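Local coordinates for signal recognition 54 kDa protein (Pyrococcus furiosus, PDB 3DM5), which is the 54 kDa protein of the archaeal signal recognition particle, joining a helical bundle, a P-loop GTPase domain and a helical signal-peptide-binding domain, at residues A[78-83]-A[292-297]; A[101-106]-A[185-190]; A[226-231]-A[259-264]; A[376-381]-A[399-404]. All coordinates share one frame; numbering follows the deposited sequence.

Seen from the N terminus, the chain first builds a helical bundle, and contact 1 closes a long loop by bringing residues 292-297 back to helix 71-86 of that bundle. Two further contacts are nested inside the loop, one after the other. Contact 2 pairs strands 101-106 and 185-189 in the sheet of the GTPase domain, and contact 3 packs helix 228-237 on helix 255-263 beside that sheet. Contact 4, in series with all three, closes a short loop within the helical signal-peptide-binding domain. Its centre lies about 46 Å from that of contact 1 and about 78 Å from that of contact 2, a measure of how extended the molecule is.

Contact 1. Residues A[78-83]-A[292-297]; sequences IVYEEL and RLLGLG
The junction between the N-terminal helical bundle and the end of helix 286-293 with the turn after it, which follow the GTPase sheet, is an apolar helix-to-turn contact, in which Leu294 and Leu296 meet Val79, Tyr80 and Leu83 of helix 71-86. The turn carrying the two leucines is a Schellman motif. Gly295 takes up its positive phi (75°), and its N is hydrogen-bonded to Arg292 O at 3.1 Å. With this glycine between them, Leu294 and Leu296 both direct their side chains toward the helix.

Leu294 enters at the level of Tyr80 and Leu83. Its CD2 lies 3.6 Å from Leu83 CD1, while its other branch, CD1, is 4.0 Å from Tyr80 CA and also comes to the edge of the Tyr80 ring, near the ring plane. Val79 makes a looser approach, with CG1 4.5 Å from Leu294 CD1. Leu296 reaches the same tyrosine by a different atom: its CD1 stands obliquely to the ring, 3.5 Å from Tyr80 CD2. Tyr80 CG is anti to the backbone N (chi1 167°), and the CD2 side of the ring lies nearest Leu296; the hydroxyl is hydrogen-bonded to the backbone O of Pro287 in helix 286-293.

Helix 5-19 closes in through Leu10 and Leu14, which touch Leu294. Ile315 of the second subunit packs on Tyr80.

No hydrogen bond spans the two segments, so their hold on one another comes from apolar contacts of methyl and ring carbons, buried at Val79, Leu83 and Leu294 but less so at Tyr80 and Leu296, with the tyrosine hydroxyl satisfied by a backbone oxygen beyond them.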
loop_
_atom_site.group_PDB
_atom_site.type_symbol
_atom_site.label_atom_id
_atom_site.label_comp_id
_atom_site.label_asym_id
_atom_site.label_seq_id
_atom_site.Cartn_x
_atom_site.Cartn_y
_atom_site.Cartn_z
ATOM N N ILE A 78 -13.943 -21.814 16.890
ATOM C CA ILE A 78 -15.050 -21.616 15.960
ATOM C C ILE A 78 -14.584 -21.098 14.584
ATOM O O ILE A 78 -14.926 -21.664 13.548
ATOM C CB ILE A 78 -16.080 -20.634 16.540
ATOM C CG1 ILE A 78 -16.670 -21.203 17.838
ATOM C CG2 ILE A 78 -17.155 -20.358 15.515
ATOM C CD1 ILE A 78 -17.623 -20.259 18.566
ATOM N N VAL A 79 -13.804 -20.022 14.586
ATOM C CA VAL A 79 -13.233 -19.483 13.362
ATOM C C VAL A 79 -12.426 -20.535 12.585
ATOM O O VAL A 79 -12.585 -20.664 11.382
ATOM C CB VAL A 79 -12.342 -18.248 13.660
ATOM C CG1 VAL A 79 -11.536 -17.807 12.437
ATOM C CG2 VAL A 79 -13.175 -17.114 14.138
ATOM N N TYR A 80 -11.545 -21.269 13.258
ATOM C CA TYR A 80 -10.697 -22.238 12.573
ATOM C C TYR A 80 -11.530 -23.302 11.895
ATOM O O TYR A 80 -11.213 -23.744 10.792
ATOM C CB TYR A 80 -9.763 -22.910 13.553
ATOM C CG TYR A 80 -9.076 -24.133 13.008
ATOM C CD1 TYR A 80 -9.314 -25.393 13.542
ATOM C CD2 TYR A 80 -8.165 -24.031 11.981
ATOM C CE1 TYR A 80 -8.651 -26.518 13.055
ATOM C CE2 TYR A 80 -7.502 -25.149 11.490
ATOM C CZ TYR A 80 -7.748 -26.386 12.026
ATOM O OH TYR A 80 -7.085 -27.485 11.511
ATOM N N GLU A 81 -12.599 -23.701 12.576
ATOM C CA GLU A 81 -13.435 -24.818 12.164
ATOM C C GLU A 81 -14.369 -24.424 11.026
ATOM O O GLU A 81 -14.563 -25.176 10.066
ATOM C CB GLU A 81 -14.211 -25.346 13.374
ATOM C CG GLU A 81 -15.419 -26.209 13.058
ATOM C CD GLU A 81 -16.147 -26.652 14.318
ATOM O OE1 GLU A 81 -17.148 -27.398 14.191
ATOM O OE2 GLU A 81 -15.714 -26.251 15.431
ATOM N N GLU A 82 -14.934 -23.231 11.131
ATOM C CA GLU A 82 -15.758 -22.689 10.065
ATOM C C GLU A 82 -14.972 -22.479 8.758
ATOM O O GLU A 82 -15.438 -22.877 7.680
ATOM C CB GLU A 82 -16.449 -21.404 10.522
ATOM C CG GLU A 82 -17.578 -21.671 11.483
ATOM C CD GLU A 82 -18.526 -22.747 10.971
ATOM O OE1 GLU A 82 -18.883 -22.724 9.767
ATOM O OE2 GLU A 82 -18.915 -23.616 11.781
ATOM N N LEU A 83 -13.790 -21.868 8.860
ATOM C CA LEU A 83 -12.933 -21.637 7.711
ATOM C C LEU A 83 -12.511 -22.953 7.070
ATOM O O LEU A 83 -12.450 -23.058 5.855
ATOM C CB LEU A 83 -11.688 -20.806 8.088
ATOM C CG LEU A 83 -11.849 -19.280 8.055
ATOM C CD1 LEU A 83 -10.550 -18.557 8.419
ATOM C CD2 LEU A 83 -12.342 -18.824 6.687
ATOM N N ARG A 292 -2.128 -23.185 8.445
ATOM C CA ARG A 292 -1.012 -22.298 8.056
ATOM C C ARG A 292 -1.541 -20.896 7.752
ATOM O O ARG A 292 -0.962 -19.892 8.169
ATOM C CB ARG A 292 -0.257 -22.807 6.830
ATOM C CG ARG A 292 -0.135 -24.299 6.747
ATOM C CD ARG A 292 1.085 -24.814 7.481
ATOM N NE ARG A 292 2.289 -24.734 6.658
ATOM C CZ ARG A 292 3.356 -25.512 6.823
ATOM N NH1 ARG A 292 3.363 -26.434 7.781
ATOM N NH2 ARG A 292 4.415 -25.376 6.028
ATOM N N LEU A 293 -2.648 -20.841 7.019
ATOM C CA LEU A 293 -3.307 -19.587 6.721
ATOM C C LEU A 293 -3.436 -18.741 7.988
ATOM O O LEU A 293 -2.900 -17.634 8.035
ATOM C CB LEU A 293 -4.676 -19.826 6.063
ATOM C CG LEU A 293 -5.367 -18.620 5.416
ATOM C CD1 LEU A 293 -4.573 -18.095 4.228
ATOM C CD2 LEU A 293 -6.780 -18.992 4.986
ATOM N N LEU A 294 -4.105 -19.269 9.017
ATOM C CA LEU A 294 -4.391 -18.498 10.240
ATOM C C LEU A 294 -3.210 -18.323 11.212
ATOM O O LEU A 294 -3.341 -17.689 12.256
ATOM C CB LEU A 294 -5.570 -19.106 10.986
ATOM C CG LEU A 294 -6.845 -19.186 10.156
ATOM C CD1 LEU A 294 -7.893 -19.904 10.938
ATOM C CD2 LEU A 294 -7.308 -17.801 9.799
ATOM N N GLY A 295 -2.063 -18.884 10.866
ATOM C CA GLY A 295 -0.876 -18.722 11.680
ATOM C C GLY A 295 -0.880 -19.539 12.959
ATOM O O GLY A 295 -0.185 -19.198 13.918
ATOM N N LEU A 296 -1.655 -20.620 12.959
ATOM C CA LEU A 296 -1.813 -21.483 14.120
ATOM C C LEU A 296 -0.620 -22.389 14.295
ATOM O O LEU A 296 0.028 -22.766 13.317
ATOM C CB LEU A 296 -3.069 -22.341 13.975
ATOM C CG LEU A 296 -4.338 -21.507 13.855
ATOM C CD1 LEU A 296 -5.588 -22.350 13.729
ATOM C CD2 LEU A 296 -4.419 -20.601 15.047
ATOM N N GLY A 297 -0.336 -22.730 15.550
ATOM C CA GLY A 297 0.691 -23.701 15.878
ATOM C C GLY A 297 2.088 -23.265 15.497
ATOM O O GLY A 297 2.962 -24.097 15.231
#

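Contact 2. Residues A[101-106]-A[185-190]; sequences TILLMV and IIIVDT
Strands 101-106 and 185-189 run parallel, their axes 4.8 Å apart at closest and inclined by 18°, with Thr101 beside Ile185 and each following residue in step as far as Met105 beside Asp189. The bonds zigzag between them: Thr101 O receives Ile186 N, Leu103 N gives to Ile186 O at 2.9 Å, Leu103 O receives Val188 N, and Met105 N gives to Val188 O. Met105 O takes two donors from Thr190, the backbone N at 3.2 Å and OG1 at 2.6 Å. Thr190 OG1 sits between its own backbone N and carbonyl carbon (chi1 59°), which brings it to Met105 O.

The two strands lie side by side within the P-loop NTPase sheet. Strand 101-106 leads into the Walker A-like loop, and Asp189 and Thr190 begin what is probably the G3 element, as in other SRP GTPases; the Asp189 side chain is about 6 Å from the bound GDP at the nearest atoms.

On one face, Ile102 lies alongside Ile186, pointing the same way, and its CG2 is 3.9 Å from Val188 CG2. Helix 198-211 packs here, against Leu104 and Val188. On the other, the Met105 chain bends at chi2 and chi3, while its CG passes 3.6 Å from Ile187 CG2. Val117 of helix 113-125 touches both Met105 and Ile187, and Phe124 of the same helix touches Ile185.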
loop_
_atom_site.group_PDB
_atom_site.type_symbol
_atom_site.label_atom_id
_atom_site.label_comp_id
_atom_site.label_asym_id
_atom_site.label_seq_id
_atom_site.Cartn_x
_atom_site.Cartn_y
_atom_site.Cartn_z
ATOM N N THR A 101 -2.735 -46.380 -13.281
ATOM C CA THR A 101 -3.770 -45.452 -12.841
ATOM C C THR A 101 -3.692 -44.264 -13.784
ATOM O O THR A 101 -2.634 -43.613 -13.897
ATOM C CB THR A 101 -3.599 -45.014 -11.393
ATOM O OG1 THR A 101 -3.669 -46.156 -10.537
ATOM C CG2 THR A 101 -4.708 -44.034 -10.998
ATOM N N ILE A 102 -4.793 -44.015 -14.497
ATOM C CA ILE A 102 -4.823 -42.986 -15.538
ATOM C C ILE A 102 -5.515 -41.702 -15.088
ATOM O O ILE A 102 -6.659 -41.716 -14.589
ATOM C CB ILE A 102 -5.448 -43.503 -16.832
ATOM C CG1 ILE A 102 -4.601 -44.643 -17.409
ATOM C CG2 ILE A 102 -5.582 -42.386 -17.836
ATOM C CD1 ILE A 102 -5.319 -45.408 -18.513
ATOM N N LEU A 103 -4.788 -40.591 -15.245
ATOM C CA LEU A 103 -5.283 -39.279 -14.831
ATOM C C LEU A 103 -5.438 -38.430 -16.070
ATOM O O LEU A 103 -4.480 -38.241 -16.841
ATOM C CB LEU A 103 -4.323 -38.625 -13.832
ATOM C CG LEU A 103 -3.957 -39.479 -12.611
ATOM C CD1 LEU A 103 -2.973 -38.748 -11.713
ATOM C CD2 LEU A 103 -5.201 -39.908 -11.848
ATOM N N LEU A 104 -6.650 -37.935 -16.281
ATOM C CA LEU A 104 -6.936 -37.168 -17.481
ATOM C C LEU A 104 -7.038 -35.693 -17.110
ATOM O O LEU A 104 -7.863 -35.314 -16.276
ATOM C CB LEU A 104 -8.221 -37.683 -18.158
ATOM C CG LEU A 104 -8.834 -36.853 -19.288
ATOM C CD1 LEU A 104 -7.955 -36.915 -20.522
ATOM C CD2 LEU A 104 -10.235 -37.357 -19.594
ATOM N N MET A 105 -6.180 -34.868 -17.715
ATOM C CA MET A 105 -6.094 -33.445 -17.357
ATOM C C MET A 105 -6.747 -32.542 -18.395
ATOM O O MET A 105 -6.430 -32.613 -19.575
ATOM C CB MET A 105 -4.643 -33.029 -17.173
ATOM C CG MET A 105 -3.829 -34.072 -16.445
ATOM S SD MET A 105 -4.224 -34.122 -14.703
ATOM C CE MET A 105 -3.425 -32.597 -14.174
ATOM N N VAL A 106 -7.655 -31.684 -17.941
ATOM C CA VAL A 106 -8.371 -30.772 -18.826
ATOM C C VAL A 106 -8.212 -29.344 -18.306
ATOM O O VAL A 106 -7.928 -29.140 -17.125
ATOM C CB VAL A 106 -9.883 -31.194 -18.982
ATOM C CG1 VAL A 106 -9.960 -32.530 -19.643
ATOM C CG2 VAL A 106 -10.540 -31.302 -17.659
ATOM N N ILE A 185 1.780 -44.967 -13.401
ATOM C CA ILE A 185 0.884 -43.821 -13.523
ATOM C C ILE A 185 1.005 -43.184 -14.897
ATOM O O ILE A 185 2.109 -42.936 -15.379
ATOM C CB ILE A 185 1.104 -42.765 -12.384
ATOM C CG1 ILE A 185 0.834 -43.409 -11.020
ATOM C CG2 ILE A 185 0.194 -41.547 -12.576
ATOM C CD1 ILE A 185 0.993 -42.505 -9.847
ATOM N N ILE A 186 -0.137 -42.956 -15.534
ATOM C CA ILE A 186 -0.162 -42.230 -16.790
ATOM C C ILE A 186 -0.970 -40.937 -16.646
ATOM O O ILE A 186 -2.134 -40.970 -16.222
ATOM C CB ILE A 186 -0.776 -43.057 -17.923
ATOM C CG1 ILE A 186 -0.129 -44.435 -17.993
ATOM C CG2 ILE A 186 -0.610 -42.333 -19.246
ATOM C CD1 ILE A 186 -0.773 -45.352 -19.023
ATOM N N ILE A 187 -0.342 -39.809 -16.995
ATOM C CA ILE A 187 -1.010 -38.517 -16.978
ATOM C C ILE A 187 -1.222 -38.045 -18.398
ATOM O O ILE A 187 -0.273 -37.950 -19.166
ATOM C CB ILE A 187 -0.199 -37.473 -16.220
ATOM C CG1 ILE A 187 -0.134 -37.866 -14.752
ATOM C CG2 ILE A 187 -0.863 -36.115 -16.365
ATOM C CD1 ILE A 187 1.159 -37.593 -14.111
ATOM N N VAL A 188 -2.478 -37.770 -18.733
ATOM C CA VAL A 188 -2.874 -37.415 -20.088
ATOM C C VAL A 188 -3.267 -35.947 -20.174
ATOM O O VAL A 188 -4.194 -35.491 -19.497
ATOM C CB VAL A 188 -4.067 -38.262 -20.585
ATOM C CG1 VAL A 188 -4.209 -38.105 -22.085
ATOM C CG2 VAL A 188 -3.892 -39.729 -20.184
ATOM N N ASP A 189 -2.536 -35.228 -21.015
ATOM C CA ASP A 189 -2.639 -33.795 -21.187
ATOM C C ASP A 189 -3.453 -33.541 -22.446
ATOM O O ASP A 189 -2.944 -33.685 -23.556
ATOM C CB ASP A 189 -1.220 -33.204 -21.347
ATOM C CG ASP A 189 -1.223 -31.712 -21.662
ATOM O OD1 ASP A 189 -2.046 -30.984 -21.076
ATOM O OD2 ASP A 189 -0.406 -31.265 -22.485
ATOM N N THR A 190 -4.715 -33.177 -22.274
ATOM C CA THR A 190 -5.612 -32.991 -23.397
ATOM C C THR A 190 -5.484 -31.596 -23.970
ATOM O O THR A 190 -4.752 -30.766 -23.444
ATOM C CB THR A 190 -7.051 -33.221 -22.991
ATOM O OG1 THR A 190 -7.406 -32.307 -21.949
ATOM C CG2 THR A 190 -7.209 -34.624 -22.481
#

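Contact 3. Residues A[226-231]-A[259-264]; sequences QQAYNQ and LSAVAA. With SO4 (sulfate ion), chain N.
Gln226 meets Ala261 through its backbone, its O lying 3.8 Å from Ala261 CB. The same carbonyl accepts a hydrogen bond from Tyr229 N, so the methyl of Ala261 sits against the turn that the bond closes. The side chain of Gln226 heads elsewhere, and its NE2 makes a weak hydrogen bond to Asn45.

Gln227 faces away from the second helix and lies instead beside a sulfate ion, probably from the crystallisation liquor, with CG 3.7 Å from the sulfate O4. Ala228 turns back to the partner helix. Its CB is 4.0 Å from Val262 CG2 and 4.4 Å from Ala261 CB.

Tyr229 makes the broadest contact of the first segment. The small Ala261 lies where the backbones are nearest, Tyr229 CA to Ala261 CA 4.7 Å. Tyr229 CG is anti to the backbone N (chi1 180°), and the ring presents its edge to the carbonyl of Ala261 and the methyl of Ala264: CD1 is 3.3 Å from Ala261 O, and CE1 is 4.0 Å from Ala264 CB, both partners near the ring plane. Nearer the backbone, Tyr229 CB touches the Ala261 methyl at 4.1 Å. Asn230 meets the same sulfate, its ND2 giving O2 a weak hydrogen bond; Arg33 of the third subunit also binds this ion.

Beneath both helices, Ile220 of strand 215-221 touches Ala228 and Val262, and Ile244 and Ile269 of the following strands reach Val262. Two neighbouring helices packed closely through alanines over successive parallel strands are typical of the layered alpha/beta architecture of P-loop NTPase domains.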
loop_
_atom_site.group_PDB
_atom_site.type_symbol
_atom_site.label_atom_id
_atom_site.label_comp_id
_atom_site.label_asym_id
_atom_site.label_seq_id
_atom_site.Cartn_x
_atom_site.Cartn_y
_atom_site.Cartn_z
ATOM N N GLN A 226 -13.536 -15.654 -7.823
ATOM C CA GLN A 226 -14.803 -16.338 -7.597
ATOM C C GLN A 226 -15.440 -16.840 -8.879
ATOM O O GLN A 226 -16.430 -17.549 -8.816
ATOM C CB GLN A 226 -15.783 -15.425 -6.872
ATOM C CG GLN A 226 -16.334 -14.317 -7.731
ATOM C CD GLN A 226 -17.374 -13.506 -7.006
ATOM O OE1 GLN A 226 -17.104 -12.388 -6.545
ATOM N NE2 GLN A 226 -18.566 -14.074 -6.861
ATOM N N GLN A 227 -14.882 -16.463 -10.033
ATOM C CA GLN A 227 -15.366 -16.953 -11.326
ATOM C C GLN A 227 -15.086 -18.436 -11.525
ATOM O O GLN A 227 -15.572 -19.028 -12.489
ATOM C CB GLN A 227 -14.738 -16.194 -12.498
ATOM C CG GLN A 227 -14.789 -14.686 -12.409
ATOM C CD GLN A 227 -14.114 -14.022 -13.598
ATOM O OE1 GLN A 227 -14.696 -13.943 -14.676
ATOM N NE2 GLN A 227 -12.872 -13.553 -13.409
ATOM N N ALA A 228 -14.301 -19.026 -10.623
ATOM C CA ALA A 228 -14.007 -20.450 -10.693
ATOM C C ALA A 228 -15.241 -21.285 -10.403
ATOM O O ALA A 228 -15.312 -22.447 -10.797
ATOM C CB ALA A 228 -12.892 -20.839 -9.739
ATOM N N TYR A 229 -16.196 -20.705 -9.690
ATOM C CA TYR A 229 -17.388 -21.434 -9.301
ATOM C C TYR A 229 -18.072 -22.118 -10.489
ATOM O O TYR A 229 -18.225 -23.337 -10.513
ATOM C CB TYR A 229 -18.385 -20.513 -8.611
ATOM C CG TYR A 229 -19.632 -21.241 -8.203
ATOM C CD1 TYR A 229 -19.685 -21.937 -6.997
ATOM C CD2 TYR A 229 -20.748 -21.268 -9.026
ATOM C CE1 TYR A 229 -20.829 -22.629 -6.608
ATOM C CE2 TYR A 229 -21.911 -21.959 -8.642
ATOM C CZ TYR A 229 -21.936 -22.637 -7.429
ATOM O OH TYR A 229 -23.054 -23.328 -7.025
ATOM N N ASN A 230 -18.482 -21.321 -11.467
ATOM C CA ASN A 230 -19.217 -21.831 -12.619
ATOM C C ASN A 230 -18.423 -22.798 -13.482
ATOM O O ASN A 230 -18.996 -23.740 -14.024
ATOM C CB ASN A 230 -19.810 -20.687 -13.448
ATOM C CG ASN A 230 -21.092 -20.146 -12.838
ATOM O OD1 ASN A 230 -21.918 -20.906 -12.333
ATOM N ND2 ASN A 230 -21.259 -18.833 -12.873
ATOM N N GLN A 231 -17.114 -22.574 -13.586
ATOM C CA GLN A 231 -16.235 -23.487 -14.305
ATOM C C GLN A 231 -16.153 -24.820 -13.587
ATOM O O GLN A 231 -16.255 -25.855 -14.226
ATOM C CB GLN A 231 -14.825 -22.906 -14.468
ATOM C CG GLN A 231 -14.800 -21.554 -15.136
ATOM C CD GLN A 231 -13.404 -21.101 -15.446
ATOM O OE1 GLN A 231 -12.426 -21.737 -15.042
ATOM N NE2 GLN A 231 -13.293 -19.994 -16.167
ATOM N N LEU A 259 -10.518 -20.812 -4.330
ATOM C CA LEU A 259 -10.633 -21.990 -3.472
ATOM C C LEU A 259 -12.013 -22.063 -2.860
ATOM O O LEU A 259 -12.656 -23.103 -2.918
ATOM C CB LEU A 259 -9.583 -22.008 -2.363
ATOM C CG LEU A 259 -8.103 -22.020 -2.764
ATOM C CD1 LEU A 259 -7.256 -21.942 -1.513
ATOM C CD2 LEU A 259 -7.751 -23.249 -3.596
ATOM N N SER A 260 -12.467 -20.957 -2.274
ATOM C CA SER A 260 -13.767 -20.931 -1.629
ATOM C C SER A 260 -14.868 -21.201 -2.660
ATOM O O SER A 260 -15.879 -21.857 -2.380
ATOM C CB SER A 260 -13.979 -19.592 -0.926
ATOM O OG SER A 260 -13.873 -18.526 -1.851
ATOM N N ALA A 261 -14.642 -20.712 -3.868
ATOM C CA ALA A 261 -15.601 -20.875 -4.958
ATOM C C ALA A 261 -15.738 -22.341 -5.402
ATOM O O ALA A 261 -16.839 -22.865 -5.517
ATOM C CB ALA A 261 -15.207 -19.999 -6.127
ATOM N N VAL A 262 -14.595 -22.977 -5.650
ATOM C CA VAL A 262 -14.520 -24.377 -6.015
ATOM C C VAL A 262 -15.043 -25.255 -4.891
ATOM O O VAL A 262 -15.732 -26.238 -5.140
ATOM C CB VAL A 262 -13.070 -24.814 -6.369
ATOM C CG1 VAL A 262 -12.959 -26.326 -6.371
ATOM C CG2 VAL A 262 -12.644 -24.257 -7.719
ATOM N N ALA A 263 -14.742 -24.903 -3.650
ATOM C CA ALA A 263 -15.202 -25.721 -2.543
ATOM C C ALA A 263 -16.736 -25.623 -2.353
ATOM O O ALA A 263 -17.382 -26.530 -1.812
ATOM C CB ALA A 263 -14.464 -25.356 -1.272
ATOM N N ALA A 264 -17.309 -24.512 -2.801
ATOM C CA ALA A 264 -18.728 -24.272 -2.640
ATOM C C ALA A 264 -19.431 -25.209 -3.592
ATOM O O ALA A 264 -20.640 -25.417 -3.558
ATOM C CB ALA A 264 -19.050 -22.847 -2.988
HETATM S S SO4 N . -19.283 -15.720 -13.146
HETATM O O1 SO4 N . -18.793 -16.607 -12.086
HETATM O O2 SO4 N . -19.306 -16.458 -14.410
HETATM O O3 SO4 N . -20.615 -15.238 -12.775
HETATM O O4 SO4 N . -18.402 -14.570 -13.337
#

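Contact 4. Residues A[376-381]-A[399-404]; sequences KVIMDS and KRIARG
Ser381, just beyond helix 369-379, faces helix 395-405, and its hydroxyl and its carbonyl oxygen each take a separate partner on that helix. The hydroxyl is anti to the backbone N (chi1 179°) and points at the helix, where OG donates to Ile401 O at 3.2 Å. The donor lies in the carbonyl plane, on a lone pair, and Ser405 OG bonds to the same carbonyl oxygen.

Arg400, the residue before Ile401, reaches Ser381 from the same helix. Its chain bends at chi2 and chi3, and the guanidinium meets Ser381 O edge-on, NH2 to O 3.2 Å and nearly straight at 165°, again on a lone pair. NH2 also forms a salt bridge with Glu386, while NE donates to the backbone O of Arg127 of the second subunit, so several partners fix the flat group.

Apolar packing completes the contact. Ile378 and Ile401 cross at about a right angle, touching through their branch methyls, Ile378 CG2 to Ile401 CG2 3.7 Å. Gly404, which has no side chain, comes close to Ser381, their CA atoms 5.5 Å apart. Leu415 of helix 409-427 backs Ile378, as expected of the small helical bundle that forms the signal-peptide-binding domain of SRP54-type proteins.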
loop_
_atom_site.group_PDB
_atom_site.type_symbol
_atom_site.label_atom_id
_atom_site.label_comp_id
_atom_site.label_asym_id
_atom_site.label_seq_id
_atom_site.Cartn_x
_atom_site.Cartn_y
_atom_site.Cartn_z
ATOM N N LYS A 376 7.121 1.418 40.005
ATOM C CA LYS A 376 6.888 2.081 38.734
ATOM C C LYS A 376 6.176 3.401 38.985
ATOM O O LYS A 376 6.610 4.444 38.513
ATOM C CB LYS A 376 6.052 1.203 37.807
ATOM C CG LYS A 376 5.690 1.884 36.503
ATOM C CD LYS A 376 4.859 0.980 35.609
ATOM C CE LYS A 376 4.503 1.675 34.296
ATOM N NZ LYS A 376 3.681 2.906 34.496
ATOM N N VAL A 377 5.084 3.347 39.740
ATOM C CA VAL A 377 4.307 4.542 40.059
ATOM C C VAL A 377 5.185 5.685 40.592
ATOM O O VAL A 377 4.964 6.855 40.278
ATOM C CB VAL A 377 3.184 4.228 41.063
ATOM C CG1 VAL A 377 2.455 5.490 41.456
ATOM C CG2 VAL A 377 2.219 3.233 40.462
ATOM N N ILE A 378 6.189 5.338 41.390
ATOM C CA ILE A 378 7.069 6.337 41.969
ATOM C C ILE A 378 7.963 6.964 40.902
ATOM O O ILE A 378 8.094 8.185 40.829
ATOM C CB ILE A 378 7.937 5.749 43.114
ATOM C CG1 ILE A 378 7.066 5.359 44.311
ATOM C CG2 ILE A 378 9.014 6.744 43.556
ATOM C CD1 ILE A 378 7.856 4.893 45.512
ATOM N N MET A 379 8.571 6.123 40.071
ATOM C CA MET A 379 9.458 6.598 39.018
ATOM C C MET A 379 8.724 7.444 37.970
ATOM O O MET A 379 9.308 8.333 37.371
ATOM C CB MET A 379 10.191 5.423 38.364
ATOM C CG MET A 379 11.307 4.862 39.225
ATOM S SD MET A 379 12.192 3.459 38.514
ATOM C CE MET A 379 10.864 2.262 38.395
ATOM N N ASP A 380 7.441 7.166 37.760
ATOM C CA ASP A 380 6.619 7.952 36.852
ATOM C C ASP A 380 6.382 9.347 37.406
ATOM O O ASP A 380 5.740 10.188 36.768
ATOM C CB ASP A 380 5.267 7.281 36.633
ATOM C CG ASP A 380 5.373 5.987 35.843
ATOM O OD1 ASP A 380 6.480 5.669 35.360
ATOM O OD2 ASP A 380 4.341 5.294 35.709
ATOM N N SER A 381 6.878 9.584 38.611
ATOM C CA SER A 381 6.755 10.893 39.215
ATOM C C SER A 381 8.126 11.550 39.294
ATOM O O SER A 381 8.275 12.674 39.785
ATOM C CB SER A 381 6.125 10.801 40.596
ATOM O OG SER A 381 6.052 12.093 41.167
ATOM N N LYS A 399 10.501 14.436 48.635
ATOM C CA LYS A 399 9.190 14.822 49.126
ATOM C C LYS A 399 8.299 15.251 47.950
ATOM O O LYS A 399 7.077 15.094 48.007
ATOM C CB LYS A 399 9.305 15.900 50.211
ATOM N N ARG A 400 8.908 15.766 46.877
ATOM C CA ARG A 400 8.157 16.066 45.649
ATOM C C ARG A 400 7.744 14.757 44.960
ATOM O O ARG A 400 6.572 14.542 44.617
ATOM C CB ARG A 400 8.971 16.935 44.675
ATOM C CG ARG A 400 8.125 17.499 43.499
ATOM C CD ARG A 400 8.898 17.708 42.166
ATOM N NE ARG A 400 9.180 16.454 41.463
ATOM C CZ ARG A 400 10.401 15.967 41.239
ATOM N NH1 ARG A 400 11.470 16.636 41.646
ATOM N NH2 ARG A 400 10.563 14.808 40.602
ATOM N N ILE A 401 8.725 13.882 44.767
ATOM C CA ILE A 401 8.480 12.581 44.169
ATOM C C ILE A 401 7.354 11.846 44.916
ATOM O O ILE A 401 6.389 11.372 44.306
ATOM C CB ILE A 401 9.779 11.762 44.126
ATOM C CG1 ILE A 401 10.831 12.519 43.305
ATOM C CG2 ILE A 401 9.530 10.359 43.579
ATOM C CD1 ILE A 401 12.184 11.884 43.294
ATOM N N ALA A 402 7.466 11.790 46.239
ATOM C CA ALA A 402 6.480 11.121 47.076
ATOM C C ALA A 402 5.092 11.738 46.905
ATOM O O ALA A 402 4.094 11.035 46.733
ATOM C CB ALA A 402 6.916 11.179 48.519
ATOM N N ARG A 403 5.039 13.063 46.953
ATOM C CA ARG A 403 3.795 13.795 46.741
ATOM C C ARG A 403 3.215 13.568 45.340
ATOM O O ARG A 403 2.021 13.290 45.193
ATOM C CB ARG A 403 4.022 15.287 47.007
ATOM C CG ARG A 403 2.942 16.216 46.483
ATOM C CD ARG A 403 2.924 17.492 47.305
ATOM N NE ARG A 403 2.694 18.680 46.489
ATOM C CZ ARG A 403 3.662 19.485 46.058
ATOM N NH1 ARG A 403 4.932 19.228 46.366
ATOM N NH2 ARG A 403 3.362 20.549 45.320
ATOM N N GLY A 404 4.070 13.674 44.319
ATOM C CA GLY A 404 3.664 13.471 42.935
ATOM C C GLY A 404 3.225 12.058 42.571
ATOM O O GLY A 404 2.458 11.868 41.628
#